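Local atomic coordinates of putative modulator of DNA gyrase (Bacteroides thetaiotaomicron, PDB entry 1VPB), a protein that is of uncertain function but probably acts as a metallopeptidase. Residues A113-Y119 / Y308-I314; I314-R319 / P344-G348; I365-G371 / L397-L403. All coordinates share one frame; numbering follows the deposited sequence.

Interaction 1. Residues A113-Y119 / Y308-I314; sequences ADPSRYY and YFDNEGI
Y119 lays its ring over Y308: CB of Y308 sits above the centre of the Y119 ring, 3.6 Å from its centroid, a CH-pi contact. The two rings are nearly parallel (13°) but slid apart, so they barely overlap. F309 joins this aromatic cluster through CD1, 3.5 Å from CD2 of Y119. With CG anti to its backbone N (chi1 178°), the Y119 ring reaches across to both. Y119 N donates to G313 O at 3.0 Å, one of the bonds of a single beta bridge that pairs Y118 with I314; R117 and A315 make the other. Thus a loop following helix 87-101 is pinned to a loop of the C-terminal PmbA/TldA family region. On the other side of the bridge, I314 CD1 presses on A113 CB (3.4 Å, tight) and lies over one face of the R117 guanidinium. Water 1, at the edge of the Y118 ring, accepts from A113 N and donates to Y118 OH and E312 O; Y118 OH also bonds N179. In the type I turn D310-G313, E312 N donates to D310 OD1 (2.9 Å), closing an Asx turn, and I314 N reaches D310 OD1 (3.1 Å) from the opposite carboxylate face.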
ATOM      1  N   ALA A 113      -0.946  26.463  15.690  1.00 39.16           N
ATOM      2  CA  ALA A 113       0.304  27.244  15.679  1.00 41.83           C
ATOM      3  C   ALA A 113       0.037  28.714  16.031  1.00 38.77           C
ATOM      4  O   ALA A 113      -1.052  29.236  15.831  1.00 37.65           O
ATOM      5  CB  ALA A 113       0.929  27.166  14.285  1.00 44.02           C
ATOM      6  N   ASP A 114       1.076  29.398  16.508  1.00 37.90           N
ATOM      7  CA  ASP A 114       1.060  30.827  16.713  1.00 37.63           C
ATOM      8  C   ASP A 114       0.885  31.452  15.313  1.00 34.10           C
ATOM      9  O   ASP A 114       1.714  31.157  14.424  1.00 36.11           O
ATOM     10  CB  ASP A 114       2.411  31.224  17.259  1.00 41.92           C
ATOM     11  CG  ASP A 114       2.617  32.725  17.419  1.00 44.56           C
ATOM     12  OD1 ASP A 114       1.945  33.609  16.859  1.00 43.00           O
ATOM     13  OD2 ASP A 114       3.528  33.092  18.184  1.00 59.12           O
ATOM     14  N   PRO A 115      -0.123  32.260  15.090  1.00 36.36           N
ATOM     15  CA  PRO A 115      -0.377  32.771  13.729  1.00 34.49           C
ATOM     16  C   PRO A 115       0.664  33.732  13.190  1.00 40.47           C
ATOM     17  O   PRO A 115       0.694  33.918  11.967  1.00 38.39           O
ATOM     18  CB  PRO A 115      -1.760  33.408  13.842  1.00 39.18           C
ATOM     19  CG  PRO A 115      -1.821  33.751  15.239  1.00 36.78           C
ATOM     20  CD  PRO A 115      -1.117  32.778  16.021  1.00 36.78           C
ATOM     21  N   SER A 116       1.565  34.169  14.051  1.00 37.54           N
ATOM     22  CA  SER A 116       2.701  35.020  13.620  1.00 38.67           C
ATOM     23  C   SER A 116       3.652  34.183  12.724  1.00 41.96           C
ATOM     24  O   SER A 116       4.390  34.750  11.882  1.00 39.76           O
ATOM     25  CB  SER A 116       3.422  35.585  14.817  1.00 40.55           C
ATOM     26  OG  SER A 116       4.190  34.625  15.439  1.00 41.06           O
ATOM     27  N   ARG A 117       3.579  32.842  12.862  1.00 35.96           N
ATOM     28  CA  ARG A 117       4.371  31.922  12.045  1.00 35.68           C
ATOM     29  C   ARG A 117       3.802  31.553  10.690  1.00 33.12           C
ATOM     30  O   ARG A 117       4.477  30.885   9.918  1.00 34.47           O
ATOM     31  CB  ARG A 117       4.588  30.611  12.810  1.00 36.16           C
ATOM     32  CG  ARG A 117       5.252  30.775  14.124  1.00 41.24           C
ATOM     33  CD  ARG A 117       5.354  29.466  14.887  1.00 42.31           C
ATOM     34  NE  ARG A 117       6.201  28.546  14.160  1.00 44.01           N
ATOM     35  CZ  ARG A 117       5.945  27.219  13.998  1.00 41.13           C
ATOM     36  NH1 ARG A 117       4.922  26.578  14.599  1.00 48.34           N
ATOM     37  NH2 ARG A 117       6.788  26.537  13.295  1.00 47.89           N
ATOM     38  N   TYR A 118       2.550  31.910  10.393  1.00 33.21           N
ATOM     39  CA  TYR A 118       1.944  31.529   9.163  1.00 34.36           C
ATOM     40  C   TYR A 118       2.517  32.243   7.937  1.00 32.49           C
ATOM     41  O   TYR A 118       2.990  33.377   8.063  1.00 34.35           O
ATOM     42  CB  TYR A 118       0.477  31.865   9.214  1.00 35.32           C
ATOM     43  CG  TYR A 118      -0.367  31.013  10.163  1.00 32.80           C
ATOM     44  CD1 TYR A 118      -0.049  29.685  10.396  1.00 36.82           C
ATOM     45  CD2 TYR A 118      -1.499  31.552  10.782  1.00 42.31           C
ATOM     46  CE1 TYR A 118      -0.879  28.892  11.216  1.00 41.60           C
ATOM     47  CE2 TYR A 118      -2.332  30.761  11.546  1.00 49.81           C
ATOM     48  CZ  TYR A 118      -2.025  29.454  11.755  1.00 35.47           C
ATOM     49  OH  TYR A 118      -2.829  28.591  12.590  1.00 33.24           O
ATOM     50  N   TYR A 119       2.463  31.574   6.812  1.00 33.47           N
ATOM     51  CA  TYR A 119       2.686  32.262   5.532  1.00 34.39           C
ATOM     52  C   TYR A 119       1.719  33.424   5.404  1.00 35.50           C
ATOM     53  O   TYR A 119       0.509  33.303   5.484  1.00 33.73           O
ATOM     54  CB  TYR A 119       2.582  31.321   4.382  1.00 32.07           C
ATOM     55  CG  TYR A 119       2.759  31.984   3.024  1.00 30.87           C
ATOM     56  CD1 TYR A 119       3.938  32.641   2.719  1.00 36.16           C
ATOM     57  CD2 TYR A 119       1.811  31.868   2.048  1.00 30.63           C
ATOM     58  CE1 TYR A 119       4.085  33.203   1.456  1.00 33.35           C
ATOM     59  CE2 TYR A 119       1.985  32.425   0.795  1.00 31.71           C
ATOM     60  CZ  TYR A 119       3.156  33.100   0.545  1.00 33.37           C
ATOM     61  OH  TYR A 119       3.343  33.714  -0.695  1.00 33.85           O
ATOM     62  N   TYR A 308       5.146  27.369  -0.103  1.00 31.80           N
ATOM     63  CA  TYR A 308       5.307  28.458   0.854  1.00 30.63           C
ATOM     64  C   TYR A 308       4.811  28.173   2.284  1.00 32.77           C
ATOM     65  O   TYR A 308       5.086  28.928   3.174  1.00 33.21           O
ATOM     66  CB  TYR A 308       4.608  29.707   0.329  1.00 30.90           C
ATOM     67  CG  TYR A 308       5.385  30.386  -0.809  1.00 29.05           C
ATOM     68  CD1 TYR A 308       6.739  30.601  -0.679  1.00 33.87           C
ATOM     69  CD2 TYR A 308       4.752  30.746  -2.002  1.00 31.67           C
ATOM     70  CE1 TYR A 308       7.454  31.210  -1.708  1.00 31.71           C
ATOM     71  CE2 TYR A 308       5.472  31.370  -3.056  1.00 33.68           C
ATOM     72  CZ  TYR A 308       6.837  31.600  -2.868  1.00 32.77           C
ATOM     73  OH  TYR A 308       7.582  32.210  -3.894  1.00 32.74           O
ATOM     74  N   PHE A 309       4.082  27.072   2.440  1.00 33.67           N
ATOM     75  CA  PHE A 309       3.618  26.691   3.775  1.00 32.14           C
ATOM     76  C   PHE A 309       3.440  25.183   3.851  1.00 32.69           C
ATOM     77  O   PHE A 309       3.223  24.529   2.842  1.00 33.87           O
ATOM     78  CB  PHE A 309       2.315  27.417   4.161  1.00 34.13           C
ATOM     79  CG  PHE A 309       1.264  27.387   3.122  1.00 31.36           C
ATOM     80  CD1 PHE A 309       1.192  28.395   2.135  1.00 31.49           C
ATOM     81  CD2 PHE A 309       0.292  26.395   3.129  1.00 37.92           C
ATOM     82  CE1 PHE A 309       0.214  28.382   1.201  1.00 35.72           C
ATOM     83  CE2 PHE A 309      -0.705  26.400   2.183  1.00 33.86           C
ATOM     84  CZ  PHE A 309      -0.700  27.389   1.189  1.00 35.65           C
ATOM     85  N   ASP A 310       3.483  24.657   5.075  1.00 33.70           N
ATOM     86  CA  ASP A 310       3.144  23.255   5.265  1.00 34.16           C
ATOM     87  C   ASP A 310       1.682  23.097   5.583  1.00 38.40           C
ATOM     88  O   ASP A 310       0.893  24.063   5.540  1.00 36.15           O
ATOM     89  CB  ASP A 310       4.048  22.621   6.309  1.00 32.88           C
ATOM     90  CG  ASP A 310       3.744  23.040   7.748  1.00 34.96           C
ATOM     91  OD1 ASP A 310       2.810  23.863   8.032  1.00 34.80           O
ATOM     92  OD2 ASP A 310       4.421  22.503   8.677  1.00 37.75           O
ATOM     93  N   ASN A 311       1.274  21.867   5.936  1.00 37.95           N
ATOM     94  CA  ASN A 311      -0.168  21.687   6.215  1.00 38.84           C
ATOM     95  C   ASN A 311      -0.750  22.319   7.484  1.00 40.46           C
ATOM     96  O   ASN A 311      -1.986  22.318   7.673  1.00 46.90           O
ATOM     97  CB  ASN A 311      -0.455  20.171   6.124  1.00 38.94           C
ATOM     98  CG  ASN A 311      -0.306  19.628   4.696  1.00 51.46           C
ATOM     99  OD1 ASN A 311      -0.030  20.382   3.724  1.00 60.55           O
ATOM    100  ND2 ASN A 311      -0.524  18.301   4.544  1.00 60.78           N
ATOM    101  N   GLU A 312       0.088  22.869   8.359  1.00 36.80           N
ATOM    102  CA  GLU A 312      -0.293  23.574   9.527  1.00 37.93           C
ATOM    103  C   GLU A 312      -0.301  25.105   9.254  1.00 35.41           C
ATOM    104  O   GLU A 312      -0.419  25.855  10.212  1.00 37.79           O
ATOM    105  CB  GLU A 312       0.739  23.389  10.684  1.00 42.19           C
ATOM    106  CG  GLU A 312       1.040  22.042  11.232  1.00 56.58           C
ATOM    107  CD  GLU A 312       1.494  22.193  12.674  1.00 54.28           C
ATOM    108  OE1 GLU A 312       2.669  22.514  12.970  1.00 47.04           O
ATOM    109  OE2 GLU A 312       0.629  22.051  13.513  1.00 54.57           O
ATOM    110  N   GLY A 313      -0.046  25.507   8.002  1.00 37.16           N
ATOM    111  CA  GLY A 313       0.033  26.924   7.603  1.00 36.66           C
ATOM    112  C   GLY A 313       1.371  27.630   7.868  1.00 33.67           C
ATOM    113  O   GLY A 313       1.491  28.833   7.565  1.00 35.47           O
ATOM    114  N   ILE A 314       2.332  26.923   8.424  1.00 33.21           N
ATOM    115  CA  ILE A 314       3.579  27.492   8.879  1.00 32.92           C
ATOM    116  C   ILE A 314       4.329  27.929   7.625  1.00 33.44           C
ATOM    117  O   ILE A 314       4.460  27.150   6.709  1.00 32.36           O
ATOM    118  CB  ILE A 314       4.428  26.518   9.676  1.00 34.13           C
ATOM    119  CG1 ILE A 314       3.694  26.055  10.949  1.00 40.75           C
ATOM    120  CG2 ILE A 314       5.733  27.142  10.090  1.00 36.67           C
ATOM    121  CD1 ILE A 314       3.068  27.112  11.644  1.00 40.37           C
TER
HETATM  122  O   HOH W   1      -2.038  25.940  12.891  1.00 23.60           O

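Interaction 2. Residues I314-R319 / P344-G348; sequences IATERR and PTISG
In I346, chi1 -168° puts CG1 opposite the backbone N and chi2 (78°) then turns CD1 to I314, while R319, extended from CG to NE (chi3 177°), carries its guanidinium across to T345. The methyl CD1 of I346 settles against I314 CG2 at 3.7 Å, the two isoleucines running past one another in opposite directions. The same methyl lies 3.6 Å from I314 O and also meets T316 CG2, which comes in obliquely. T316 itself is fixed at its polar end, where OG1 bonds R307 O and H299. One face of the R319 guanidinium is turned to T345 and I346: T345 CB stands 3.7 Å above it, toward the rim, and I346 N lies over the same face. R319 NH1 touches I346 CG2 at 3.7 Å. The opposite face looks toward the carboxylate of E317; E317 OE2 makes a long salt bridge to R319 NH2 (3.9 Å), well out of the guanidinium plane and so a matter of charge alone. Water 2 lies in the guanidinium plane at its edge and accepts from R319 NH1 at 2.9 Å; the carbonyls A315 O and T345 O are also within its bonding distance. A leucine in place of R319 would probably leave water 2 without its NH1 donor and the E317 carboxylate without this countercharge. The contact is plain loop-to-loop packing in the C-terminal PmbA/TldA family region, joining the run into strand 319-323 to the loop between helix 334-340 and strand 352-354, with an isoleucine pair at one end and a water-bridged arginine at the other.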
ATOM      1  N   ILE A 314       2.332  26.923   8.424  1.00 33.21           N
ATOM      2  CA  ILE A 314       3.579  27.492   8.879  1.00 32.92           C
ATOM      3  C   ILE A 314       4.329  27.929   7.625  1.00 33.44           C
ATOM      4  O   ILE A 314       4.460  27.150   6.709  1.00 32.36           O
ATOM      5  CB  ILE A 314       4.428  26.518   9.676  1.00 34.13           C
ATOM      6  CG1 ILE A 314       3.694  26.055  10.949  1.00 40.75           C
ATOM      7  CG2 ILE A 314       5.733  27.142  10.090  1.00 36.67           C
ATOM      8  CD1 ILE A 314       3.068  27.112  11.644  1.00 40.37           C
ATOM      9  N   ALA A 315       4.854  29.132   7.631  1.00 34.62           N
ATOM     10  CA  ALA A 315       5.673  29.595   6.498  1.00 33.57           C
ATOM     11  C   ALA A 315       6.962  28.747   6.381  1.00 33.24           C
ATOM     12  O   ALA A 315       7.740  28.617   7.358  1.00 33.48           O
ATOM     13  CB  ALA A 315       6.044  31.044   6.710  1.00 35.81           C
ATOM     14  N   THR A 316       7.220  28.196   5.210  1.00 32.70           N
ATOM     15  CA  THR A 316       8.501  27.547   4.919  1.00 31.99           C
ATOM     16  C   THR A 316       9.616  28.576   4.851  1.00 32.23           C
ATOM     17  O   THR A 316       9.379  29.730   4.515  1.00 32.82           O
ATOM     18  CB  THR A 316       8.439  26.751   3.636  1.00 32.86           C
ATOM     19  OG1 THR A 316       7.937  27.588   2.586  1.00 33.69           O
ATOM     20  CG2 THR A 316       7.389  25.567   3.766  1.00 35.13           C
ATOM     21  N   GLU A 317      10.816  28.141   5.144  1.00 34.31           N
ATOM     22  CA  GLU A 317      12.002  28.976   5.121  1.00 34.96           C
ATOM     23  C   GLU A 317      13.117  28.098   4.599  1.00 36.98           C
ATOM     24  O   GLU A 317      13.203  26.904   4.896  1.00 35.83           O
ATOM     25  CB  GLU A 317      12.413  29.352   6.560  1.00 37.90           C
ATOM     26  CG  GLU A 317      11.375  30.138   7.305  1.00 45.73           C
ATOM     27  CD  GLU A 317      11.841  30.435   8.727  1.00 47.53           C
ATOM     28  OE1 GLU A 317      13.062  30.441   9.016  1.00 48.01           O
ATOM     29  OE2 GLU A 317      10.974  30.609   9.566  1.00 48.95           O
ATOM     30  N   ARG A 318      14.062  28.729   3.892  1.00 34.26           N
ATOM     31  CA  ARG A 318      15.350  28.084   3.663  1.00 32.24           C
ATOM     32  C   ARG A 318      16.041  27.743   4.941  1.00 32.89           C
ATOM     33  O   ARG A 318      16.091  28.574   5.856  1.00 33.16           O
ATOM     34  CB  ARG A 318      16.246  29.017   2.852  1.00 34.82           C
ATOM     35  CG  ARG A 318      15.782  29.231   1.470  1.00 37.57           C
ATOM     36  CD  ARG A 318      16.870  29.876   0.482  1.00 47.90           C
ATOM     37  NE  ARG A 318      18.200  29.356   0.823  1.00 47.42           N
ATOM     38  CZ  ARG A 318      19.159  28.987  -0.001  1.00 63.62           C
ATOM     39  NH1 ARG A 318      19.015  29.052  -1.325  1.00 81.38           N
ATOM     40  NH2 ARG A 318      20.284  28.506   0.519  1.00 49.10           N
ATOM     41  N   ARG A 319      16.577  26.523   5.040  1.00 34.37           N
ATOM     42  CA  ARG A 319      17.332  26.118   6.209  1.00 32.70           C
ATOM     43  C   ARG A 319      18.546  25.276   5.814  1.00 35.09           C
ATOM     44  O   ARG A 319      18.501  24.484   4.887  1.00 34.42           O
ATOM     45  CB  ARG A 319      16.493  25.228   7.131  1.00 34.53           C
ATOM     46  CG  ARG A 319      15.505  25.998   8.017  1.00 34.46           C
ATOM     47  CD  ARG A 319      14.826  25.148   9.080  1.00 35.94           C
ATOM     48  NE  ARG A 319      13.959  25.945   9.934  1.00 34.25           N
ATOM     49  CZ  ARG A 319      12.696  26.278   9.654  1.00 38.50           C
ATOM     50  NH1 ARG A 319      12.121  25.880   8.530  1.00 35.77           N
ATOM     51  NH2 ARG A 319      12.011  27.017  10.507  1.00 39.83           N
ATOM     52  N   PRO A 344       9.243  24.926  17.614  1.00 43.54           N
ATOM     53  CA  PRO A 344       8.883  24.281  16.372  1.00 41.25           C
ATOM     54  C   PRO A 344       9.672  24.916  15.231  1.00 39.76           C
ATOM     55  O   PRO A 344      10.076  26.083  15.319  1.00 41.12           O
ATOM     56  CB  PRO A 344       7.378  24.609  16.215  1.00 39.65           C
ATOM     57  CG  PRO A 344       7.194  25.865  16.994  1.00 42.49           C
ATOM     58  CD  PRO A 344       8.213  25.876  18.064  1.00 46.42           C
ATOM     59  N   THR A 345       9.831  24.160  14.151  1.00 37.76           N
ATOM     60  CA  THR A 345      10.470  24.617  12.926  1.00 38.86           C
ATOM     61  C   THR A 345       9.550  24.569  11.719  1.00 37.81           C
ATOM     62  O   THR A 345       8.929  25.577  11.337  1.00 40.18           O
ATOM     63  CB  THR A 345      11.850  23.872  12.707  1.00 40.41           C
ATOM     64  OG1 THR A 345      11.679  22.425  12.669  1.00 35.89           O
ATOM     65  CG2 THR A 345      12.764  24.133  13.825  1.00 41.49           C
ATOM     66  N   ILE A 346       9.421  23.393  11.130  1.00 36.77           N
ATOM     67  CA  ILE A 346       8.485  23.119  10.091  1.00 34.61           C
ATOM     68  C   ILE A 346       8.277  21.608  10.168  1.00 33.79           C
ATOM     69  O   ILE A 346       9.166  20.896  10.600  1.00 35.25           O
ATOM     70  CB  ILE A 346       9.022  23.579   8.692  1.00 35.66           C
ATOM     71  CG1 ILE A 346       7.911  23.571   7.600  1.00 38.41           C
ATOM     72  CG2 ILE A 346      10.200  22.758   8.262  1.00 37.86           C
ATOM     73  CD1 ILE A 346       7.001  24.725   7.653  1.00 39.94           C
ATOM     74  N   SER A 347       7.140  21.144   9.701  1.00 36.06           N
ATOM     75  CA  SER A 347       6.763  19.718   9.848  1.00 36.81           C
ATOM     76  C   SER A 347       7.615  18.767   9.026  1.00 38.23           C
ATOM     77  O   SER A 347       7.783  17.575   9.343  1.00 37.90           O
ATOM     78  CB  SER A 347       5.304  19.543   9.506  1.00 36.64           C
ATOM     79  OG  SER A 347       5.082  19.858   8.165  1.00 39.27           O
ATOM     80  N   GLY A 348       8.207  19.270   7.952  1.00 34.70           N
ATOM     81  CA  GLY A 348       9.082  18.425   7.126  1.00 34.92           C
ATOM     82  C   GLY A 348       9.783  19.256   6.052  1.00 36.33           C
ATOM     83  O   GLY A 348       9.421  20.433   5.810  1.00 33.45           O
TER
HETATM   84  O   HOH W   2       9.533  27.213   8.933  1.00 19.78           O

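Interaction 3. Residues I365-G371 / L397-L403; sequences IAGVEKG and LIENGKL
Four backbone hydrogen bonds tie the 365-371 segment to the hairpin 397-403. G371 and I398 form an antiparallel hydrogen-bonded pair: I398 N gives to G371 O at 2.8 Å, well above the carbonyl plane, and G371 N gives to I398 O at 3.0 Å. N400 N meets E369 O almost straight (168°), whereas G401 N reaches V368 O at 2.8 Å along a more bent path (130°). N400 and G401 are the middle residues of a type I' turn, E399 to K402, whose positive phi at G401 suits glycine. That glycine packs against I365 and A366, its CA making a CH...O contact with I365 O; a CB there would clash with A366 O. G371 is likewise closely packed, between I398 and V368. In I398, chi1 -53° sets CG1 beside the backbone N and leaves CG2 opposite it, 3.5 Å from V368 O and beside V368 CB. The I365 and L403 side chains cross at about a right angle, with I365 CG2 3.7 Å from L403 CD2, and L373 backs both residues. The polar pairing is thus made by the main chain, while the aliphatic side chains of I365, V368, I398 and L403 fill one face of the hairpin.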
ATOM      1  N   ILE A 365      33.728   7.620 -10.951  1.00 36.06           N
ATOM      2  CA  ILE A 365      34.130   6.222 -11.084  1.00 37.55           C
ATOM      3  C   ILE A 365      35.592   6.144 -11.526  1.00 38.37           C
ATOM      4  O   ILE A 365      36.387   5.357 -11.014  1.00 38.89           O
ATOM      5  CB  ILE A 365      33.228   5.515 -12.094  1.00 37.72           C
ATOM      6  CG1 ILE A 365      31.825   5.317 -11.512  1.00 41.30           C
ATOM      7  CG2 ILE A 365      33.790   4.167 -12.522  1.00 38.32           C
ATOM      8  CD1 ILE A 365      30.849   4.953 -12.554  1.00 42.81           C
ATOM      9  N   ALA A 366      35.929   7.001 -12.475  1.00 40.73           N
ATOM     10  CA  ALA A 366      37.272   7.012 -13.061  1.00 41.93           C
ATOM     11  C   ALA A 366      38.362   7.224 -12.003  1.00 42.67           C
ATOM     12  O   ALA A 366      39.520   6.811 -12.195  1.00 45.06           O
ATOM     13  CB  ALA A 366      37.351   8.078 -14.117  1.00 40.39           C
ATOM     14  N   GLY A 367      38.004   7.856 -10.887  1.00 41.94           N
ATOM     15  CA  GLY A 367      38.962   8.130  -9.808  1.00 43.34           C
ATOM     16  C   GLY A 367      39.072   7.083  -8.714  1.00 41.85           C
ATOM     17  O   GLY A 367      39.831   7.266  -7.758  1.00 42.20           O
ATOM     18  N   VAL A 368      38.346   5.971  -8.846  1.00 40.30           N
ATOM     19  CA  VAL A 368      38.298   4.956  -7.784  1.00 41.13           C
ATOM     20  C   VAL A 368      39.128   3.725  -8.130  1.00 41.10           C
ATOM     21  O   VAL A 368      38.931   3.096  -9.160  1.00 41.80           O
ATOM     22  CB  VAL A 368      36.848   4.543  -7.488  1.00 39.66           C
ATOM     23  CG1 VAL A 368      36.812   3.397  -6.493  1.00 42.17           C
ATOM     24  CG2 VAL A 368      36.057   5.756  -6.970  1.00 40.18           C
ATOM     25  N   GLU A 369      40.045   3.373  -7.238  1.00 43.55           N
ATOM     26  CA  GLU A 369      40.975   2.253  -7.468  1.00 44.60           C
ATOM     27  C   GLU A 369      40.325   0.909  -7.126  1.00 41.99           C
ATOM     28  O   GLU A 369      40.504  -0.053  -7.847  1.00 37.07           O
ATOM     29  CB  GLU A 369      42.248   2.455  -6.635  1.00 45.33           C
ATOM     30  CG  GLU A 369      43.398   1.493  -6.928  1.00 51.58           C
ATOM     31  CD  GLU A 369      44.564   1.705  -5.970  1.00 51.57           C
ATOM     32  OE1 GLU A 369      44.414   2.473  -4.989  1.00 64.71           O
ATOM     33  OE2 GLU A 369      45.634   1.097  -6.188  1.00 68.04           O
ATOM     34  N   LYS A 370      39.595   0.834  -6.015  1.00 39.75           N
ATOM     35  CA  LYS A 370      38.906  -0.405  -5.659  1.00 39.96           C
ATOM     36  C   LYS A 370      37.590  -0.083  -5.024  1.00 35.30           C
ATOM     37  O   LYS A 370      37.533   0.424  -3.898  1.00 35.18           O
ATOM     38  CB  LYS A 370      39.731  -1.242  -4.695  1.00 40.45           C
ATOM     39  CG  LYS A 370      39.058  -2.527  -4.203  1.00 42.53           C
ATOM     40  CD  LYS A 370      40.028  -3.369  -3.341  1.00 44.60           C
ATOM     41  CE  LYS A 370      39.291  -4.487  -2.610  1.00 52.24           C
ATOM     42  NZ  LYS A 370      40.195  -5.283  -1.739  1.00 63.58           N
ATOM     43  N   GLY A 371      36.512  -0.335  -5.753  1.00 33.99           N
ATOM     44  CA  GLY A 371      35.229   0.071  -5.260  1.00 32.15           C
ATOM     45  C   GLY A 371      34.134  -0.773  -5.834  1.00 32.66           C
ATOM     46  O   GLY A 371      34.386  -1.711  -6.591  1.00 33.80           O
ATOM     47  N   LEU A 397      31.658  -3.967  -9.845  1.00 37.72           N
ATOM     48  CA  LEU A 397      32.980  -3.782  -9.283  1.00 38.89           C
ATOM     49  C   LEU A 397      33.675  -2.654 -10.058  1.00 38.77           C
ATOM     50  O   LEU A 397      33.475  -2.507 -11.275  1.00 38.47           O
ATOM     51  CB  LEU A 397      33.748  -5.097  -9.377  1.00 37.64           C
ATOM     52  CG  LEU A 397      35.087  -5.273  -8.696  1.00 44.20           C
ATOM     53  CD1 LEU A 397      34.962  -4.947  -7.206  1.00 42.65           C
ATOM     54  CD2 LEU A 397      35.600  -6.707  -8.923  1.00 42.30           C
ATOM     55  N   ILE A 398      34.484  -1.864  -9.344  1.00 39.65           N
ATOM     56  CA  ILE A 398      35.306  -0.791  -9.931  1.00 37.21           C
ATOM     57  C   ILE A 398      36.740  -1.150  -9.648  1.00 38.63           C
ATOM     58  O   ILE A 398      37.091  -1.317  -8.491  1.00 39.10           O
ATOM     59  CB  ILE A 398      35.040   0.609  -9.298  1.00 38.22           C
ATOM     60  CG1 ILE A 398      33.554   1.000  -9.299  1.00 35.39           C
ATOM     61  CG2 ILE A 398      35.819   1.665 -10.052  1.00 37.06           C
ATOM     62  CD1 ILE A 398      33.245   2.243  -8.468  1.00 34.19           C
ATOM     63  N   GLU A 399      37.540  -1.281 -10.700  1.00 36.95           N
ATOM     64  CA  GLU A 399      38.943  -1.645 -10.579  1.00 38.86           C
ATOM     65  C   GLU A 399      39.731  -0.664 -11.439  1.00 37.91           C
ATOM     66  O   GLU A 399      39.525  -0.585 -12.651  1.00 34.48           O
ATOM     67  CB  GLU A 399      39.183  -3.080 -11.053  1.00 38.10           C
ATOM     68  CG  GLU A 399      38.297  -4.147 -10.424  1.00 44.45           C
ATOM     69  CD  GLU A 399      38.660  -5.552 -10.881  1.00 45.04           C
ATOM     70  OE1 GLU A 399      39.639  -6.129 -10.350  1.00 52.28           O
ATOM     71  OE2 GLU A 399      37.971  -6.088 -11.761  1.00 47.13           O
ATOM     72  N   ASN A 400      40.605   0.099 -10.789  1.00 41.01           N
ATOM     73  CA  ASN A 400      41.430   1.088 -11.452  1.00 42.01           C
ATOM     74  C   ASN A 400      40.596   1.997 -12.342  1.00 40.35           C
ATOM     75  O   ASN A 400      40.935   2.226 -13.502  1.00 40.39           O
ATOM     76  CB  ASN A 400      42.552   0.378 -12.233  1.00 45.69           C
ATOM     77  CG  ASN A 400      43.447  -0.421 -11.317  1.00 50.77           C
ATOM     78  OD1 ASN A 400      43.883   0.087 -10.280  1.00 47.67           O
ATOM     79  ND2 ASN A 400      43.695  -1.684 -11.666  1.00 55.70           N
ATOM     80  N   GLY A 401      39.484   2.481 -11.788  1.00 39.00           N
ATOM     81  CA  GLY A 401      38.676   3.487 -12.443  1.00 37.57           C
ATOM     82  C   GLY A 401      37.743   2.979 -13.515  1.00 38.32           C
ATOM     83  O   GLY A 401      37.128   3.777 -14.209  1.00 38.82           O
ATOM     84  N   LYS A 402      37.632   1.657 -13.662  1.00 39.86           N
ATOM     85  CA  LYS A 402      36.814   1.048 -14.715  1.00 40.70           C
ATOM     86  C   LYS A 402      35.842   0.080 -14.073  1.00 39.30           C
ATOM     87  O   LYS A 402      36.195  -0.614 -13.124  1.00 38.30           O
ATOM     88  CB  LYS A 402      37.691   0.266 -15.712  1.00 43.08           C
ATOM     89  CG  LYS A 402      38.708   1.100 -16.502  1.00 49.19           C
ATOM     90  N   LEU A 403      34.623   0.034 -14.607  1.00 38.54           N
ATOM     91  CA  LEU A 403      33.622  -0.917 -14.183  1.00 39.01           C
ATOM     92  C   LEU A 403      33.988  -2.266 -14.741  1.00 38.57           C
ATOM     93  O   LEU A 403      34.266  -2.393 -15.949  1.00 38.02           O
ATOM     94  CB  LEU A 403      32.234  -0.511 -14.684  1.00 38.90           C
ATOM     95  CG  LEU A 403      31.660   0.850 -14.268  1.00 38.59           C
ATOM     96  CD1 LEU A 403      30.230   0.947 -14.645  1.00 40.30           C
ATOM     97  CD2 LEU A 403      31.821   1.035 -12.786  1.00 40.51           C
TER

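Overall arrangement
Interactions 1 and 2 form one continuous packing region, their centres 8 Å apart: they share I314, R117 O probably bonds A315 N, and D310 OD2 probably bonds S347 OG. Together they join the loop after helix 87-101 to two loops of the C-terminal region, one leading into strand 319-323 and one into strand 352-354. Interaction 3 lies about 41 Å from interaction 2 and 48 Å from interaction 1, centre to centre, and across the chain's centre from the latter. It belongs to the mixed sheet containing strands 370-378, 388-399 and 402-413. Along the chain they close in series; interaction 1 brings together segments 189 residues apart, whereas 2 and 3 each join C-terminal segments only about 25 residues apart.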